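Local atomic coordinates of endo-1,3-beta-glucanase, family GH16 (Zobellia galactanivorans, PDB entry 4BPZ), a protein that probably hydrolyses internal beta-1,3-linkages of glucans such as algal laminarin, through a family GH16 glycoside hydrolase domain that also carries a bound calcium ion. Residues E99-L104 and G184-Y189; K65-K70 and D244-I249. The protein carries 1 engineered substitution. One frame throughout, in Å; residues are numbered along the deposited sequence.

Contact 1: E99-L104 and G184-Y189; sequences EVRAKL and GSFHVY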
ATOM      1  N   GLU A  99      -1.105  10.540  -6.013  1.00 11.24           N
ATOM      2  CA  GLU A  99       0.273  11.024  -5.722  1.00 11.74           C
ATOM      3  C   GLU A  99       0.534  10.850  -4.262  1.00 11.89           C
ATOM      4  O   GLU A  99      -0.258  11.304  -3.419  1.00 12.42           O
ATOM      5  CB  GLU A  99       0.412  12.506  -6.068  1.00 13.58           C
ATOM      6  CG  GLU A  99       0.267  12.821  -7.531  1.00 15.37           C
ATOM      7  CD  GLU A  99       0.206  14.277  -7.822  1.00 16.18           C
ATOM      8  OE1 GLU A  99       0.156  15.102  -6.876  1.00 20.07           O
ATOM      9  OE2 GLU A  99       0.278  14.611  -8.986  1.00 21.13           O
ATOM     10  N   VAL A 100       1.626  10.183  -3.891  1.00 11.56           N
ATOM     11  CA  VAL A 100       2.002  10.000  -2.483  1.00 12.34           C
ATOM     12  C   VAL A 100       3.446  10.425  -2.352  1.00 12.54           C
ATOM     13  O   VAL A 100       4.345   9.830  -2.982  1.00 13.17           O
ATOM     14  CB  VAL A 100       1.812   8.521  -2.021  1.00 12.51           C
ATOM     15  CG1 VAL A 100       2.151   8.426  -0.549  1.00 13.78           C
ATOM     16  CG2 VAL A 100       0.380   8.055  -2.234  1.00 13.54           C
ATOM     17  N   ARG A 101       3.706  11.448  -1.535  1.00 12.56           N
ATOM     18  CA  ARG A 101       5.087  11.919  -1.345  1.00 13.71           C
ATOM     19  C   ARG A 101       5.588  11.320  -0.020  1.00 12.75           C
ATOM     20  O   ARG A 101       4.922  11.476   1.028  1.00 13.29           O
ATOM     21  CB  ARG A 101       5.082  13.453  -1.257  1.00 13.86           C
ATOM     22  CG  ARG A 101       6.492  14.020  -1.076  1.00 15.05           C
ATOM     23  CD  ARG A 101       6.463  15.545  -1.289  1.00 17.71           C
ATOM     24  NE  ARG A 101       7.826  16.062  -1.318  1.00 18.39           N
ATOM     25  CZ  ARG A 101       8.369  16.797  -0.364  1.00 20.67           C
ATOM     26  NH1 ARG A 101       7.771  17.017   0.801  1.00 23.98           N
ATOM     27  NH2 ARG A 101       9.623  17.222  -0.502  1.00 23.68           N
ATOM     28  N   ALA A 102       6.701  10.583  -0.043  1.00 12.89           N
ATOM     29  CA  ALA A 102       7.103   9.802   1.105  1.00 12.63           C
ATOM     30  C   ALA A 102       8.601   9.581   1.160  1.00 12.98           C
ATOM     31  O   ALA A 102       9.293   9.663   0.170  1.00 14.00           O
ATOM     32  CB  ALA A 102       6.425   8.383   1.011  1.00 14.81           C
ATOM     33  N   LYS A 103       9.037   9.214   2.378  1.00 13.30           N
ATOM     34  CA  LYS A 103      10.351   8.685   2.710  1.00 13.91           C
ATOM     35  C   LYS A 103      10.147   7.270   3.170  1.00 12.47           C
ATOM     36  O   LYS A 103       9.252   6.989   3.981  1.00 13.86           O
ATOM     37  CB  LYS A 103      11.033   9.490   3.816  1.00 15.56           C
ATOM     38  CG  LYS A 103      11.600  10.814   3.325  1.00 17.55           C
ATOM     39  CD  LYS A 103      12.223  11.594   4.498  1.00 21.71           C
ATOM     40  CE  LYS A 103      12.619  12.943   4.055  1.00 25.25           C
ATOM     41  NZ  LYS A 103      13.355  13.618   5.212  1.00 30.92           N
ATOM     42  N   LEU A 104      10.965   6.339   2.653  1.00 12.92           N
ATOM     43  CA  LEU A 104      10.791   4.904   2.887  1.00 12.80           C
ATOM     44  C   LEU A 104      11.629   4.410   4.067  1.00 12.18           C
ATOM     45  O   LEU A 104      12.699   5.010   4.346  1.00 14.36           O
ATOM     46  CB  LEU A 104      11.089   4.087   1.601  1.00 12.80           C
ATOM     47  CG  LEU A 104      10.334   4.555   0.383  1.00 13.89           C
ATOM     48  CD1 LEU A 104      10.638   3.630  -0.774  1.00 14.99           C
ATOM     49  CD2 LEU A 104       8.853   4.695   0.582  1.00 15.14           C
ATOM     50  N   GLY A 184      16.100   9.081   3.012  1.00 17.26           N
ATOM     51  CA  GLY A 184      16.470  10.399   3.514  1.00 21.25           C
ATOM     52  C   GLY A 184      15.933  11.553   2.697  1.00 19.62           C
ATOM     53  O   GLY A 184      16.101  12.670   3.127  1.00 22.46           O
ATOM     54  N   SER A 185      15.292  11.243   1.579  1.00 18.78           N
ATOM     55  CA  SER A 185      14.823  12.315   0.698  1.00 20.92           C
ATOM     56  C   SER A 185      13.382  11.892   0.311  1.00 19.23           C
ATOM     57  O   SER A 185      13.122  10.744  -0.060  1.00 19.51           O
ATOM     58  CB  SER A 185      15.620  12.349  -0.619  1.00 21.86           C
ATOM     59  OG  SER A 185      15.188  13.433  -1.495  1.00 31.56           O
ATOM     60  N   PHE A 186      12.455  12.844   0.331  1.00 18.25           N
ATOM     61  CA  PHE A 186      11.117  12.581  -0.212  1.00 16.65           C
ATOM     62  C   PHE A 186      11.170  12.339  -1.731  1.00 16.83           C
ATOM     63  O   PHE A 186      11.853  13.038  -2.456  1.00 19.51           O
ATOM     64  CB  PHE A 186      10.177  13.764   0.083  1.00 18.65           C
ATOM     65  CG  PHE A 186       9.686  13.863   1.472  1.00 17.68           C
ATOM     66  CD1 PHE A 186       8.753  12.926   1.968  1.00 17.67           C
ATOM     67  CD2 PHE A 186      10.207  14.842   2.358  1.00 21.61           C
ATOM     68  CE1 PHE A 186       8.314  12.982   3.257  1.00 19.45           C
ATOM     69  CE2 PHE A 186       9.723  14.895   3.675  1.00 24.11           C
ATOM     70  CZ  PHE A 186       8.825  13.932   4.150  1.00 22.70           C
ATOM     71  N   HIS A 187      10.364  11.354  -2.179  1.00 15.37           N
ATOM     72  CA  HIS A 187      10.068  11.173  -3.572  1.00 14.87           C
ATOM     73  C   HIS A 187       8.577  11.120  -3.726  1.00 14.01           C
ATOM     74  O   HIS A 187       7.837  10.865  -2.748  1.00 15.06           O
ATOM     75  CB  HIS A 187      10.643   9.869  -4.102  1.00 15.79           C
ATOM     76  CG  HIS A 187      12.169   9.805  -4.053  1.00 17.01           C
ATOM     77  ND1 HIS A 187      12.897   9.662  -2.913  1.00 17.03           N
ATOM     78  CD2 HIS A 187      13.061   9.827  -5.100  1.00 18.81           C
ATOM     79  CE1 HIS A 187      14.224   9.628  -3.215  1.00 18.71           C
ATOM     80  NE2 HIS A 187      14.337   9.680  -4.554  1.00 21.35           N
ATOM     81  N   VAL A 188       8.075  11.340  -4.977  1.00 13.78           N
ATOM     82  CA  VAL A 188       6.641  11.214  -5.242  1.00 13.86           C
ATOM     83  C   VAL A 188       6.413   9.924  -6.002  1.00 13.35           C
ATOM     84  O   VAL A 188       6.893   9.737  -7.126  1.00 15.37           O
ATOM     85  CB  VAL A 188       6.108  12.442  -6.013  1.00 13.98           C
ATOM     86  CG1 VAL A 188       4.643  12.251  -6.298  1.00 15.64           C
ATOM     87  CG2 VAL A 188       6.328  13.697  -5.217  1.00 17.63           C
ATOM     88  N   TYR A 189       5.584   9.049  -5.456  1.00 13.16           N
ATOM     89  CA  TYR A 189       5.187   7.780  -6.047  1.00 11.91           C
ATOM     90  C   TYR A 189       3.797   7.990  -6.596  1.00 11.61           C
ATOM     91  O   TYR A 189       2.912   8.476  -5.856  1.00 13.06           O
ATOM     92  CB  TYR A 189       5.158   6.752  -4.938  1.00 12.23           C
ATOM     93  CG  TYR A 189       6.542   6.593  -4.258  1.00 12.11           C
ATOM     94  CD1 TYR A 189       7.540   5.791  -4.833  1.00 13.32           C
ATOM     95  CD2 TYR A 189       6.849   7.368  -3.136  1.00 12.54           C
ATOM     96  CE1 TYR A 189       8.789   5.707  -4.245  1.00 13.09           C
ATOM     97  CE2 TYR A 189       8.169   7.300  -2.597  1.00 13.52           C
ATOM     98  CZ  TYR A 189       9.105   6.487  -3.141  1.00 13.50           C
ATOM     99  OH  TYR A 189      10.377   6.357  -2.633  1.00 15.03           O
TER
HETATM  100  O   HOH W   1       9.402  15.214  -3.473  1.00 36.45           O
HETATM  101  O   HOH W   2      11.329   8.194  -0.875  1.00 14.45           O
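Val100 and Tyr189 exchange two backbone hydrogen bonds, N to O each way, and Ala102 and His187 repeat the arrangement two residues on. Both make hydrogen-bonded pairs of an antiparallel strand joint, with Arg101 and Val188 as the non-hydrogen-bonded pair between them. A water extends the polar contact past the backbone: it lies 2.7 Å from Ala102 O and joins that carbonyl to His187 ND1 and Tyr189 OH, in the plane of the tyrosine ring. Further out, Phe186 lies between two long basic chains. Lys103 CE sits over one ring face, 3.7 Å from the centroid, in a CH-pi contact, and Arg101 NH1 approaches the opposite face, 3.6 Å from Phe186 CD2. Arg101 CG stands anti to its backbone N (chi1 -179°) and the chain runs out extended to NE, which carries the guanidinium to Phe186. The guanidinium and ring planes are 27° apart, and NH1 also forms a salt bridge with the calcium ligand Asp250. An alanine in place of Phe186 would probably leave Lys103 CE without the ring it rests on and open a gap between it and Arg101 NH1. On the side of Val100 and Ala102, Tyr189 reaches Leu104 tip to tip, Leu104 CD1 lying 3.3 Å from Tyr189 OH, and Leu146 touches both. Strand 96-103 thus runs between strands 187-193 and 244-255, while 197-202 borders 187-193 on its far side.

Contact 2: K65-K70 and D244-I249; sequences KIRAIK and DDIFEI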
ATOM      1  N   LYS A  65       3.350   9.004   9.988  1.00 12.77           N
ATOM      2  CA  LYS A  65       4.329   7.958  10.123  1.00 12.53           C
ATOM      3  C   LYS A  65       3.631   6.655  10.363  1.00 12.02           C
ATOM      4  O   LYS A  65       2.692   6.563  11.202  1.00 13.21           O
ATOM      5  CB  LYS A  65       5.233   8.196  11.369  1.00 14.11           C
ATOM      6  CG  LYS A  65       6.200   9.334  11.202  1.00 15.52           C
ATOM      7  CD  LYS A  65       5.584  10.723  11.399  1.00 16.72           C
ATOM      8  CE  LYS A  65       6.636  11.757  11.688  1.00 19.08           C
ATOM      9  NZ  LYS A  65       6.021  13.094  11.757  1.00 19.32           N
ATOM     10  N   ILE A  66       4.051   5.610   9.621  1.00 10.98           N
ATOM     11  CA  ILE A  66       3.751   4.229   9.972  1.00 11.04           C
ATOM     12  C   ILE A  66       5.071   3.667  10.515  1.00 11.45           C
ATOM     13  O   ILE A  66       6.141   3.915   9.937  1.00 11.66           O
ATOM     14  CB  ILE A  66       3.263   3.403   8.738  1.00 11.28           C
ATOM     15  CG1 ILE A  66       1.929   4.029   8.299  1.00 12.99           C
ATOM     16  CG2 ILE A  66       3.138   1.948   9.108  1.00 12.71           C
ATOM     17  CD1 ILE A  66       1.455   3.473   6.910  1.00 16.10           C
ATOM     18  N   ARG A  67       4.987   2.979  11.654  1.00 11.33           N
ATOM     19  CA  ARG A  67       6.207   2.519  12.367  1.00 10.73           C
ATOM     20  C   ARG A  67       6.067   1.067  12.644  1.00 11.22           C
ATOM     21  O   ARG A  67       5.113   0.610  13.297  1.00 11.84           O
ATOM     22  CB  ARG A  67       6.344   3.369  13.630  1.00 11.79           C
ATOM     23  CG  ARG A  67       7.538   2.905  14.513  1.00 11.23           C
ATOM     24  CD  ARG A  67       7.937   3.913  15.550  1.00 13.15           C
ATOM     25  NE  ARG A  67       6.786   4.288  16.387  1.00 12.53           N
ATOM     26  CZ  ARG A  67       6.651   5.448  17.048  1.00 11.54           C
ATOM     27  NH1 ARG A  67       7.651   6.345  17.028  1.00 12.86           N
ATOM     28  NH2 ARG A  67       5.510   5.683  17.687  1.00 12.90           N
ATOM     29  N   ALA A  68       7.055   0.292  12.152  1.00 10.74           N
ATOM     30  CA  ALA A  68       7.166  -1.135  12.441  1.00 10.95           C
ATOM     31  C   ALA A  68       8.118  -1.305  13.623  1.00 11.79           C
ATOM     32  O   ALA A  68       9.156  -0.624  13.680  1.00 13.00           O
ATOM     33  CB  ALA A  68       7.708  -1.852  11.244  1.00 12.92           C
ATOM     34  N   ILE A  69       7.822  -2.233  14.507  1.00 12.22           N
ATOM     35  CA  ILE A  69       8.561  -2.385  15.787  1.00 12.35           C
ATOM     36  C   ILE A  69       8.735  -3.842  16.068  1.00 12.64           C
ATOM     37  O   ILE A  69       7.827  -4.655  15.904  1.00 13.68           O
ATOM     38  CB  ILE A  69       7.800  -1.765  16.956  1.00 13.30           C
ATOM     39  CG1 ILE A  69       7.343  -0.342  16.699  1.00 14.57           C
ATOM     40  CG2 ILE A  69       8.632  -1.824  18.223  1.00 15.31           C
ATOM     41  CD1 ILE A  69       6.452   0.244  17.761  1.00 16.92           C
ATOM     42  N   LYS A  70       9.950  -4.232  16.520  1.00 13.09           N
ATOM     43  CA  LYS A  70      10.131  -5.586  17.089  1.00 13.68           C
ATOM     44  C   LYS A  70       9.530  -5.552  18.477  1.00 14.88           C
ATOM     45  O   LYS A  70      10.029  -4.847  19.411  1.00 16.03           O
ATOM     46  CB  LYS A  70      11.629  -5.937  17.141  1.00 15.78           C
ATOM     47  CG  LYS A  70      11.855  -7.374  17.637  1.00 16.97           C
ATOM     48  CD  LYS A  70      13.296  -7.761  17.487  1.00 18.76           C
ATOM     49  CE  LYS A  70      13.456  -9.249  17.789  1.00 21.63           C
ATOM     50  NZ  LYS A  70      14.886  -9.613  17.548  1.00 23.59           N
ATOM     51  N   ASP A 244      13.090  -0.614  15.379  1.00 14.10           N
ATOM     52  CA  ASP A 244      11.905  -0.029  14.768  1.00 12.67           C
ATOM     53  C   ASP A 244      12.322   0.717  13.525  1.00 13.35           C
ATOM     54  O   ASP A 244      13.505   1.020  13.306  1.00 15.15           O
ATOM     55  CB  ASP A 244      11.153   0.836  15.765  1.00 15.19           C
ATOM     56  CG  ASP A 244      12.098   1.789  16.476  1.00 18.71           C
ATOM     57  OD1 ASP A 244      12.638   2.686  15.872  1.00 20.69           O
ATOM     58  OD2 ASP A 244      12.353   1.534  17.745  1.00 20.02           O
ATOM     59  N   ASP A 245      11.359   1.048  12.650  1.00 13.44           N
ATOM     60  CA  ASP A 245      11.635   1.902  11.494  1.00 13.92           C
ATOM     61  C   ASP A 245      10.354   2.548  11.038  1.00 12.17           C
ATOM     62  O   ASP A 245       9.244   2.022  11.329  1.00 13.85           O
ATOM     63  CB  ASP A 245      12.263   1.138  10.328  1.00 14.41           C
ATOM     64  CG  ASP A 245      13.148   1.981   9.468  1.00 16.00           C
ATOM     65  OD1 ASP A 245      13.371   3.176   9.769  1.00 18.25           O
ATOM     66  OD2 ASP A 245      13.635   1.440   8.452  1.00 18.49           O
ATOM     67  N   ILE A 246      10.466   3.637  10.305  1.00 12.26           N
ATOM     68  CA  ILE A 246       9.362   4.470   9.874  1.00 12.14           C
ATOM     69  C   ILE A 246       9.254   4.595   8.372  1.00 12.00           C
ATOM     70  O   ILE A 246      10.221   4.730   7.671  1.00 12.94           O
ATOM     71  CB  ILE A 246       9.461   5.877  10.548  1.00 13.51           C
ATOM     72  CG1 ILE A 246       9.011   5.796  12.014  1.00 14.63           C
ATOM     73  CG2 ILE A 246       8.682   6.961   9.804  1.00 14.87           C
ATOM     74  CD1 ILE A 246       9.369   7.040  12.870  1.00 16.73           C
ATOM     75  N   PHE A 247       7.998   4.633   7.914  1.00 11.61           N
ATOM     76  CA  PHE A 247       7.567   5.028   6.551  1.00 11.08           C
ATOM     77  C   PHE A 247       6.841   6.355   6.715  1.00 10.72           C
ATOM     78  O   PHE A 247       5.839   6.390   7.440  1.00 12.26           O
ATOM     79  CB  PHE A 247       6.626   3.922   6.096  1.00 11.69           C
ATOM     80  CG  PHE A 247       6.043   3.999   4.703  1.00 11.48           C
ATOM     81  CD1 PHE A 247       6.468   4.890   3.735  1.00 12.07           C
ATOM     82  CD2 PHE A 247       5.010   3.115   4.380  1.00 11.88           C
ATOM     83  CE1 PHE A 247       5.866   4.903   2.481  1.00 13.06           C
ATOM     84  CE2 PHE A 247       4.428   3.124   3.145  1.00 12.48           C
ATOM     85  CZ  PHE A 247       4.879   3.991   2.200  1.00 13.45           C
ATOM     86  N   GLU A 248       7.389   7.424   6.199  1.00 12.24           N
ATOM     87  CA  GLU A 248       6.904   8.760   6.451  1.00 12.49           C
ATOM     88  C   GLU A 248       6.261   9.309   5.187  1.00 12.79           C
ATOM     89  O   GLU A 248       6.883   9.388   4.131  1.00 14.25           O
ATOM     90  CB  GLU A 248       8.063   9.658   6.869  1.00 15.08           C
ATOM     91  CG  GLU A 248       7.564  11.007   7.274  1.00 17.25           C
ATOM     92  CD  GLU A 248       8.627  11.973   7.750  1.00 21.46           C
ATOM     93  OE1 GLU A 248       9.807  11.744   7.462  1.00 23.77           O
ATOM     94  OE2 GLU A 248       8.273  12.973   8.386  1.00 21.57           O
ATOM     95  N   ILE A 249       4.997   9.705   5.316  1.00 13.40           N
ATOM     96  CA  ILE A 249       4.194  10.148   4.163  1.00 13.73           C
ATOM     97  C   ILE A 249       3.774  11.593   4.376  1.00 12.96           C
ATOM     98  O   ILE A 249       3.064  11.947   5.324  1.00 13.82           O
ATOM     99  CB  ILE A 249       2.961   9.186   4.011  1.00 13.71           C
ATOM    100  CG1 ILE A 249       3.490   7.817   3.640  1.00 14.91           C
ATOM    101  CG2 ILE A 249       2.033   9.757   2.966  1.00 13.84           C
ATOM    102  CD1 ILE A 249       2.491   6.790   3.797  1.00 21.97           C
TER
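Ile66 with Phe247 and Ala68 with Asp245 form the hydrogen-bonded pairs of two antiparallel strands whose directions differ by 163°. The pairing belongs to the beta-sandwich jelly roll of family GH16, and it shows how such a sheet separates its two surfaces. Ile66, Ala68 and Phe247 line the inward face, where Ile66 and Phe247 both rest on Ile228 of strand 222-230; Asp245 joins them at its edge, its OD2 bonded to Lys107 N. The other surface carries Lys65, Arg67, Ile69, Asp244, Ile246 and Glu248. Ile246 separates two basic chains there. Ile246 CG1 lies 4.0 Å from Arg67 CB, and the arginine NE goes on to bond Glu55 O. On the lysine side, CG stands beside the backbone N (chi1 -72°), which puts Lys65 CG 3.7 Å from Ile246 CG2. At the end of the pairing, Asp244 CA approaches Ala68 O to 3.0 Å in a CA-H...O contact. Lys65 and Glu248 lie side by side and point the same way, yet Lys65 NZ is 4.1 Å from Glu248 OE2, beyond a salt bridge. Lys65 NZ is hydrogen-bonded instead to Ser60 OG and to Thr63 OG1, and Thr63 OG1 also bonds Glu248 OE2.

Contacts 1 and 2 lie on either side of a third antiparallel joint, strand 96-103 with 244-255, and each uses one of its strands. That seam is closed by a probable hydrogen bond, Lys103 N to Glu248 O at 2.8 Å, and by Leu104 CD2 against Phe247 CE1. Both contacts are partly buried, with largely apolar inward faces that admit His187, Tyr189 OH and a water in contact 1 and Asp245 in contact 2. Elsewhere their chemistry differs. Contact 1 ties its arginine to Asp250, whereas contact 2 leads its basic ends to Glu55 in a loop and to Ser60 and Thr63 on strands 57-60 and 63-75. Calcium is close to both, through Asp250 just beyond residues 244-249.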